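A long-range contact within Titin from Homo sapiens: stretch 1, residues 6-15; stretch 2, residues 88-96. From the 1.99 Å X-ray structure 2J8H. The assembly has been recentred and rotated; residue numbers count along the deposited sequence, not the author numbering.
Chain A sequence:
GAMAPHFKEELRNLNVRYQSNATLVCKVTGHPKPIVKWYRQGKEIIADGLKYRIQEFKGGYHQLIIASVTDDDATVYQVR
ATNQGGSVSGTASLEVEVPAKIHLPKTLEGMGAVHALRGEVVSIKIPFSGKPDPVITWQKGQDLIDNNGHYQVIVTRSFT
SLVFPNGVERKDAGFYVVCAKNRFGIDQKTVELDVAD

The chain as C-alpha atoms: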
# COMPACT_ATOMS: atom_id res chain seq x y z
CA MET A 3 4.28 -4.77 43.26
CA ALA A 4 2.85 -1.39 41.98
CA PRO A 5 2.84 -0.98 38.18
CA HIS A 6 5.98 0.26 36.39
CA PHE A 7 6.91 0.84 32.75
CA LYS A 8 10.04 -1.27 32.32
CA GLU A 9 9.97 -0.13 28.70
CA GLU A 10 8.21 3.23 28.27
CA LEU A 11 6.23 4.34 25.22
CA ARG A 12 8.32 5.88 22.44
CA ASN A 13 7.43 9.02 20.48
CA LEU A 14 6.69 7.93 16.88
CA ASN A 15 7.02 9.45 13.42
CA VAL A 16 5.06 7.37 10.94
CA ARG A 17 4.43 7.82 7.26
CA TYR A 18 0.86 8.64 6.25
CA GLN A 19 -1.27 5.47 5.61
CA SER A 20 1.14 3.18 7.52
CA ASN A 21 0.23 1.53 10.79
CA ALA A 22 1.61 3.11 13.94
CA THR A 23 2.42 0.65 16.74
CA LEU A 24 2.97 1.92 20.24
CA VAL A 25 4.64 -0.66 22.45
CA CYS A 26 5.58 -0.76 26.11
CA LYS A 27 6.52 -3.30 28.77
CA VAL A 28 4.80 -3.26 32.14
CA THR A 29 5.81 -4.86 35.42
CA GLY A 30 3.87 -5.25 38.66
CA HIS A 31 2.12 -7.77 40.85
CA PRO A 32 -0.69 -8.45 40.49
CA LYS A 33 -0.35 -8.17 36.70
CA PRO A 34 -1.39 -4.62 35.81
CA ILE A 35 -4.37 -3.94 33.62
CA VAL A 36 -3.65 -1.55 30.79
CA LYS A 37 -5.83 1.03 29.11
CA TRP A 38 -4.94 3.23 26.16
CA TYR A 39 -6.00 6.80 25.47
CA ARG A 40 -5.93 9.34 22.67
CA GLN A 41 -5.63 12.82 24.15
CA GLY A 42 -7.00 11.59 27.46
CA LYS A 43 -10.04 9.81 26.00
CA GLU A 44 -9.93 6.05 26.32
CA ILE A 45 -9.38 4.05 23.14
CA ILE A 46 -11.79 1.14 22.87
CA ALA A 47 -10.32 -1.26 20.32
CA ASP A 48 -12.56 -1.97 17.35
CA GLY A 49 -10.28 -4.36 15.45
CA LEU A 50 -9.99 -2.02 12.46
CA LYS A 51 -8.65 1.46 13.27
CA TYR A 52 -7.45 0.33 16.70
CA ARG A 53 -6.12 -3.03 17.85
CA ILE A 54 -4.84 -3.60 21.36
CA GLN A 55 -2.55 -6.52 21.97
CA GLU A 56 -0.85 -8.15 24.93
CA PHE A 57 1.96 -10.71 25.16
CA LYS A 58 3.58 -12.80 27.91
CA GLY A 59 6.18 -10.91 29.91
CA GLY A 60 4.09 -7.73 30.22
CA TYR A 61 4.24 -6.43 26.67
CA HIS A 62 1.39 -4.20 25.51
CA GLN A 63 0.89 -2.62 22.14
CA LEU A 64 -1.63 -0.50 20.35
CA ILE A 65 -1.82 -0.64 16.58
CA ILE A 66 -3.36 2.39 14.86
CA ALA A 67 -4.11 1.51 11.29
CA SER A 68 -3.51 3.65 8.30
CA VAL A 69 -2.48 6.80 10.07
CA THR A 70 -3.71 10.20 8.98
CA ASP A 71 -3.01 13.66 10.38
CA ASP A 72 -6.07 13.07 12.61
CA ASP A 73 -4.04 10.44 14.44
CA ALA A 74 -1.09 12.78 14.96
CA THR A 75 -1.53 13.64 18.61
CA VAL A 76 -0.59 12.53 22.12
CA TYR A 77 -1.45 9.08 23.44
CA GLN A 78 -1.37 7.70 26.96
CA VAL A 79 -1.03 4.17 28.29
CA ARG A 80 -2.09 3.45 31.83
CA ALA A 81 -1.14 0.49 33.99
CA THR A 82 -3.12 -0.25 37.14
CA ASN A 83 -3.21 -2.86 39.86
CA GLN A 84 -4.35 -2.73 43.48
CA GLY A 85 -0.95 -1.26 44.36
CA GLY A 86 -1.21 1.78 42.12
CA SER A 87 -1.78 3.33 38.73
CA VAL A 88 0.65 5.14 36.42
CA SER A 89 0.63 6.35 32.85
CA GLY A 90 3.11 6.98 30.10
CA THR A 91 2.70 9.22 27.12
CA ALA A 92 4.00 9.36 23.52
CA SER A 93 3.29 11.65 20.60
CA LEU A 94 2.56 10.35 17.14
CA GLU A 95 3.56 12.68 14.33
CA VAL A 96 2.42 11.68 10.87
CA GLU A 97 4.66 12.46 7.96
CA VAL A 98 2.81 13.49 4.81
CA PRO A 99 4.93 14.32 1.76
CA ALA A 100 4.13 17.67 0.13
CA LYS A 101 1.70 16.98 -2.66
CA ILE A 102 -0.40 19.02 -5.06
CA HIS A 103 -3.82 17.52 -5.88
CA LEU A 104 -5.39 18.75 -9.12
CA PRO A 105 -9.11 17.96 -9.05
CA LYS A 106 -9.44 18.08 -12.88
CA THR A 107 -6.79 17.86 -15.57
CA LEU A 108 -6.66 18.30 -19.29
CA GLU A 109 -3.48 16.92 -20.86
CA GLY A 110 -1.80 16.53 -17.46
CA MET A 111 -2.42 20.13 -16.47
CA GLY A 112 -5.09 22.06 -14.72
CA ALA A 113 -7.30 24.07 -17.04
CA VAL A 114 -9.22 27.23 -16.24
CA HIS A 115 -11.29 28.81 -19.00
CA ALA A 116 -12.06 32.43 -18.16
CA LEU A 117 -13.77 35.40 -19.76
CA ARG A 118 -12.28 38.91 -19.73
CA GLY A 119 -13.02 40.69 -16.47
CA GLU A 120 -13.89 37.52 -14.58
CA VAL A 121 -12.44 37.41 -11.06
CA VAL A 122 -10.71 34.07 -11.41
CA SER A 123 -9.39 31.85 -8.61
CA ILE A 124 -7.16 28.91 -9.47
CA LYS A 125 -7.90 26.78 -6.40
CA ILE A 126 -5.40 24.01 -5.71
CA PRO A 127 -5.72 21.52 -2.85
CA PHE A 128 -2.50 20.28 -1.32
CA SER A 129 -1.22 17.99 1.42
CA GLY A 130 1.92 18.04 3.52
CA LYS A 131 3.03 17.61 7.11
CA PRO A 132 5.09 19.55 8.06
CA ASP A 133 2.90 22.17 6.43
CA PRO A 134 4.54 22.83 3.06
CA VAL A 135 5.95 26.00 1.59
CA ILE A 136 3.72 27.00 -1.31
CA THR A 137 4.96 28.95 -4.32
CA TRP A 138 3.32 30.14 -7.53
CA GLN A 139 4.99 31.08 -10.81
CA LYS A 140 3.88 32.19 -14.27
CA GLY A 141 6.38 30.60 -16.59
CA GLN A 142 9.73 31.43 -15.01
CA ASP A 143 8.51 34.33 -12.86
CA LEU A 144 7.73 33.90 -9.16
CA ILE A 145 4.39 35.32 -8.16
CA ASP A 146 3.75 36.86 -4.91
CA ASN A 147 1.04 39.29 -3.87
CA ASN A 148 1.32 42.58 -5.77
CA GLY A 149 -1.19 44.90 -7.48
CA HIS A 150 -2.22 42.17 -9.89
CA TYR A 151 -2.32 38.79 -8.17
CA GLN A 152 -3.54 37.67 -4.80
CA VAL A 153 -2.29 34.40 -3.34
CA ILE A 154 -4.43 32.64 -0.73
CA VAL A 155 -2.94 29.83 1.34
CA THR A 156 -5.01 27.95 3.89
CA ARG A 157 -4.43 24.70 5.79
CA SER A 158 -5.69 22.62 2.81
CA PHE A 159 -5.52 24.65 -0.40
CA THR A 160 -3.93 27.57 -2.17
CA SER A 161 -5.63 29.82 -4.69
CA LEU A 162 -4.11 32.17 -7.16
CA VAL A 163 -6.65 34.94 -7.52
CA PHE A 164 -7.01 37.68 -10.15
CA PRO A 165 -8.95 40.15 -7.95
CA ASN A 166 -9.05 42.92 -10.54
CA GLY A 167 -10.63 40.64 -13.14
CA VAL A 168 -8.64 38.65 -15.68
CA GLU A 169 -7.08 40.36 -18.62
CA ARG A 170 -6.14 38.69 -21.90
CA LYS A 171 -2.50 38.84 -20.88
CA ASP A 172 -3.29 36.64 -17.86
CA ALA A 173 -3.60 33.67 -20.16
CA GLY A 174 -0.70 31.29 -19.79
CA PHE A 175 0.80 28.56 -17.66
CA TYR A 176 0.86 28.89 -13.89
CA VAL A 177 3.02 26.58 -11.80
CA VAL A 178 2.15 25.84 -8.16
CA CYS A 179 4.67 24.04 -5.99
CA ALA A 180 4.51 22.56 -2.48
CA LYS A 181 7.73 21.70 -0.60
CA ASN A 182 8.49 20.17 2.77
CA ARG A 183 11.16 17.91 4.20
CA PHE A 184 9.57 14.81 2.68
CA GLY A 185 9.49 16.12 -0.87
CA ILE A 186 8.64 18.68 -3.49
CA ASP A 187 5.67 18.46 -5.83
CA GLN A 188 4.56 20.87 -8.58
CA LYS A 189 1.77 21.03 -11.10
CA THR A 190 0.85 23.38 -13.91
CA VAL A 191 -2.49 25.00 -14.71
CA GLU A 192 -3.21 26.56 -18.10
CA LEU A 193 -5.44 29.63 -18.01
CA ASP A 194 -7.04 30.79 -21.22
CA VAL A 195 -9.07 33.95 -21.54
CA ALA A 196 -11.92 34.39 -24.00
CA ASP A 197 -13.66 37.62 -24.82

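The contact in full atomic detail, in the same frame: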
# COMPACT_ATOMS: atom_id res chain seq x y z
N HIS A 6 4.83 -0.51 36.88
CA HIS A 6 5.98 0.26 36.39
C HIS A 6 6.12 -0.00 34.90
O HIS A 6 5.79 -1.08 34.44
CB HIS A 6 7.22 -0.16 37.15
CG HIS A 6 8.48 0.57 36.77
ND1 HIS A 6 8.74 1.86 37.17
CD2 HIS A 6 9.59 0.15 36.12
CE1 HIS A 6 9.94 2.23 36.74
NE2 HIS A 6 10.48 1.20 36.10
N PHE A 7 6.56 1.01 34.16
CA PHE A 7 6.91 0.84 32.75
C PHE A 7 8.38 0.51 32.67
O PHE A 7 9.23 1.38 32.84
CB PHE A 7 6.55 2.10 31.95
CG PHE A 7 5.10 2.28 31.80
CD1 PHE A 7 4.43 3.21 32.57
CD2 PHE A 7 4.38 1.46 30.97
CE1 PHE A 7 3.06 3.34 32.48
CE2 PHE A 7 3.02 1.60 30.86
CZ PHE A 7 2.35 2.54 31.65
N LYS A 8 8.67 -0.78 32.50
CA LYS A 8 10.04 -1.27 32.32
C LYS A 8 10.56 -0.77 30.97
O LYS A 8 11.72 -0.42 30.82
CB LYS A 8 10.04 -2.80 32.36
CG LYS A 8 11.39 -3.48 32.24
CD LYS A 8 12.13 -3.40 33.53
CE LYS A 8 13.48 -4.08 33.44
NZ LYS A 8 14.33 -3.67 34.60
N GLU A 9 9.68 -0.76 29.98
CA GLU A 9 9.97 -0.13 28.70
C GLU A 9 8.85 0.86 28.42
O GLU A 9 7.70 0.48 28.30
CB GLU A 9 10.11 -1.18 27.61
CG GLU A 9 11.17 -2.23 27.97
CD GLU A 9 11.40 -3.25 26.89
OE1 GLU A 9 10.64 -3.23 25.90
OE2 GLU A 9 12.33 -4.08 27.01
N GLU A 10 9.19 2.15 28.42
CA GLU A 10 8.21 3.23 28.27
C GLU A 10 7.83 3.39 26.81
O GLU A 10 8.57 2.98 25.92
CB GLU A 10 8.82 4.56 28.76
CG GLU A 10 9.23 4.59 30.23
CD GLU A 10 10.02 5.85 30.58
OE1 GLU A 10 9.86 6.89 29.89
OE2 GLU A 10 10.85 5.80 31.52
N LEU A 11 6.67 4.00 26.57
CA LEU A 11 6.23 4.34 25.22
C LEU A 11 7.21 5.26 24.53
O LEU A 11 7.78 6.15 25.15
CB LEU A 11 4.89 5.08 25.24
CG LEU A 11 3.57 4.36 25.36
CD1 LEU A 11 2.42 5.37 24.99
CD2 LEU A 11 3.50 3.09 24.49
N ARG A 12 7.42 5.03 23.23
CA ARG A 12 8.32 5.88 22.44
C ARG A 12 7.51 6.84 21.58
O ARG A 12 6.52 6.44 21.00
CB ARG A 12 9.17 5.01 21.50
CG ARG A 12 10.37 4.38 22.16
CD ARG A 12 11.27 3.65 21.15
NE ARG A 12 11.84 2.45 21.77
CZ ARG A 12 13.05 2.36 22.33
NH1 ARG A 12 13.89 3.39 22.34
NH2 ARG A 12 13.42 1.19 22.87
N ASN A 13 7.95 8.10 21.49
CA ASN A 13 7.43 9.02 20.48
C ASN A 13 7.65 8.40 19.10
O ASN A 13 8.71 7.80 18.83
CB ASN A 13 8.14 10.38 20.55
CG ASN A 13 7.69 11.21 21.74
OD1 ASN A 13 6.68 10.92 22.39
ND2 ASN A 13 8.43 12.29 22.01
N LEU A 14 6.67 8.56 18.21
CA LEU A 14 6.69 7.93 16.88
C LEU A 14 6.55 8.98 15.80
O LEU A 14 5.82 9.95 15.98
CB LEU A 14 5.51 6.99 16.69
CG LEU A 14 5.32 5.71 17.52
CD1 LEU A 14 4.00 5.05 17.10
CD2 LEU A 14 6.51 4.78 17.30
N ASN A 15 7.22 8.74 14.67
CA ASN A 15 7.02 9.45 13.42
C ASN A 15 6.74 8.41 12.35
O ASN A 15 7.61 7.64 11.98
CB ASN A 15 8.26 10.24 13.04
CG ASN A 15 8.43 11.49 13.86
OD1 ASN A 15 8.70 11.43 15.05
ND2 ASN A 15 8.26 12.64 13.23
N VAL A 88 -0.29 4.20 37.04
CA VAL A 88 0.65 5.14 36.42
C VAL A 88 0.44 5.15 34.92
O VAL A 88 0.02 4.15 34.35
CB VAL A 88 2.12 4.77 36.78
CG1 VAL A 88 2.52 3.42 36.20
CG2 VAL A 88 3.09 5.88 36.37
N SER A 89 0.69 6.28 34.29
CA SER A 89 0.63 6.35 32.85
C SER A 89 1.95 6.76 32.21
O SER A 89 2.85 7.30 32.84
CB SER A 89 -0.46 7.31 32.36
OG SER A 89 -0.16 8.60 32.79
N GLY A 90 2.01 6.51 30.92
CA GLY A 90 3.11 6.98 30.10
C GLY A 90 2.46 7.61 28.91
O GLY A 90 1.29 7.37 28.62
N THR A 91 3.23 8.44 28.22
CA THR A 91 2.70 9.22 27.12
C THR A 91 3.72 9.22 25.96
O THR A 91 4.94 9.19 26.17
CB THR A 91 2.39 10.65 27.61
OG1 THR A 91 1.91 11.45 26.52
CG2 THR A 91 3.61 11.30 28.15
N ALA A 92 3.20 9.23 24.74
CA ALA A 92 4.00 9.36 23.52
C ALA A 92 3.22 10.22 22.53
O ALA A 92 1.99 10.18 22.52
CB ALA A 92 4.28 7.99 22.90
N SER A 93 3.93 10.96 21.70
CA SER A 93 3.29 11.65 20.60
C SER A 93 3.49 10.85 19.32
O SER A 93 4.56 10.25 19.10
CB SER A 93 3.92 13.01 20.45
OG SER A 93 5.25 12.83 19.99
N LEU A 94 2.46 10.83 18.49
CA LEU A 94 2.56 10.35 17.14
C LEU A 94 2.56 11.57 16.20
O LEU A 94 1.66 12.40 16.27
CB LEU A 94 1.36 9.47 16.85
CG LEU A 94 1.23 8.93 15.42
CD1 LEU A 94 2.53 8.28 14.90
CD2 LEU A 94 0.06 7.97 15.37
N GLU A 95 3.58 11.70 15.37
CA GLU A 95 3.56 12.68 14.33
C GLU A 95 3.47 11.90 13.04
O GLU A 95 4.06 10.84 12.91
CB GLU A 95 4.81 13.56 14.40
CG GLU A 95 4.63 14.71 15.40
CD GLU A 95 5.86 15.00 16.25
OE1 GLU A 95 6.91 15.38 15.66
OE2 GLU A 95 5.74 14.90 17.51
N VAL A 96 2.69 12.41 12.10
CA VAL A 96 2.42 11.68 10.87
C VAL A 96 3.02 12.47 9.75
O VAL A 96 2.71 13.65 9.56
CB VAL A 96 0.91 11.44 10.63
CG1 VAL A 96 0.69 10.75 9.28
CG2 VAL A 96 0.31 10.61 11.79
O HOH W 1 6.50 12.09 17.55

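Distant segments can be joined by side-chain packing at one end and parallel backbone pairing at the other, and this contact in titin is a compact example. The two stretches run 9° apart and together bury 597 Å², although touching residues are at least 79 positions apart in sequence.

Phe7 opens the contact. With chi1 in the m well, its buried ring reaches across to the strand: CE1 lies 3.8 Å from CG1 of Val88 and 3.6 Å from C of Ser89. The carbonyl oxygen of Val88 meets the ring at its edge. The ring also lies near the backbone at Gly90, with Phe7 CE1 3.7 Å from Gly90 N.

The chain then turns a corner at Lys8, and Lys8 and Glu9 stand out of reach, their charged side chains in solvent. Contact resumes at Leu11, whose CB packs 3.8 Å from CB of Ala92. The small methyl of Ala92 suits a close approach, since Arg12 O also sits only 3.3 Å from that CB; the CA-to-CB bond of Arg12 points away, and the residue is exposed.

Asn13 bridges packing and pairing. Its CA-to-CB bond runs sideways, but its amide end swings nearer, and OD1 accepts a hydrogen bond from Ser93 N at 2.8 Å, doing for the strand what a backbone carbonyl would do. Leu14 then takes over with its main chain: Leu14 N donates to Ser93 O at 2.8 Å, and Glu95 N donates to Leu14 O at 2.9 Å, so one residue grips two alternate positions, the signature of parallel pairing. A water joins Leu14 O (2.7 Å from its oxygen) to Ser93 OG (2.8 Å). On one face, Leu14 CB meets Leu94 CD1 at 3.7 Å; the exposed side chains of Asn15 and Glu95 share the other.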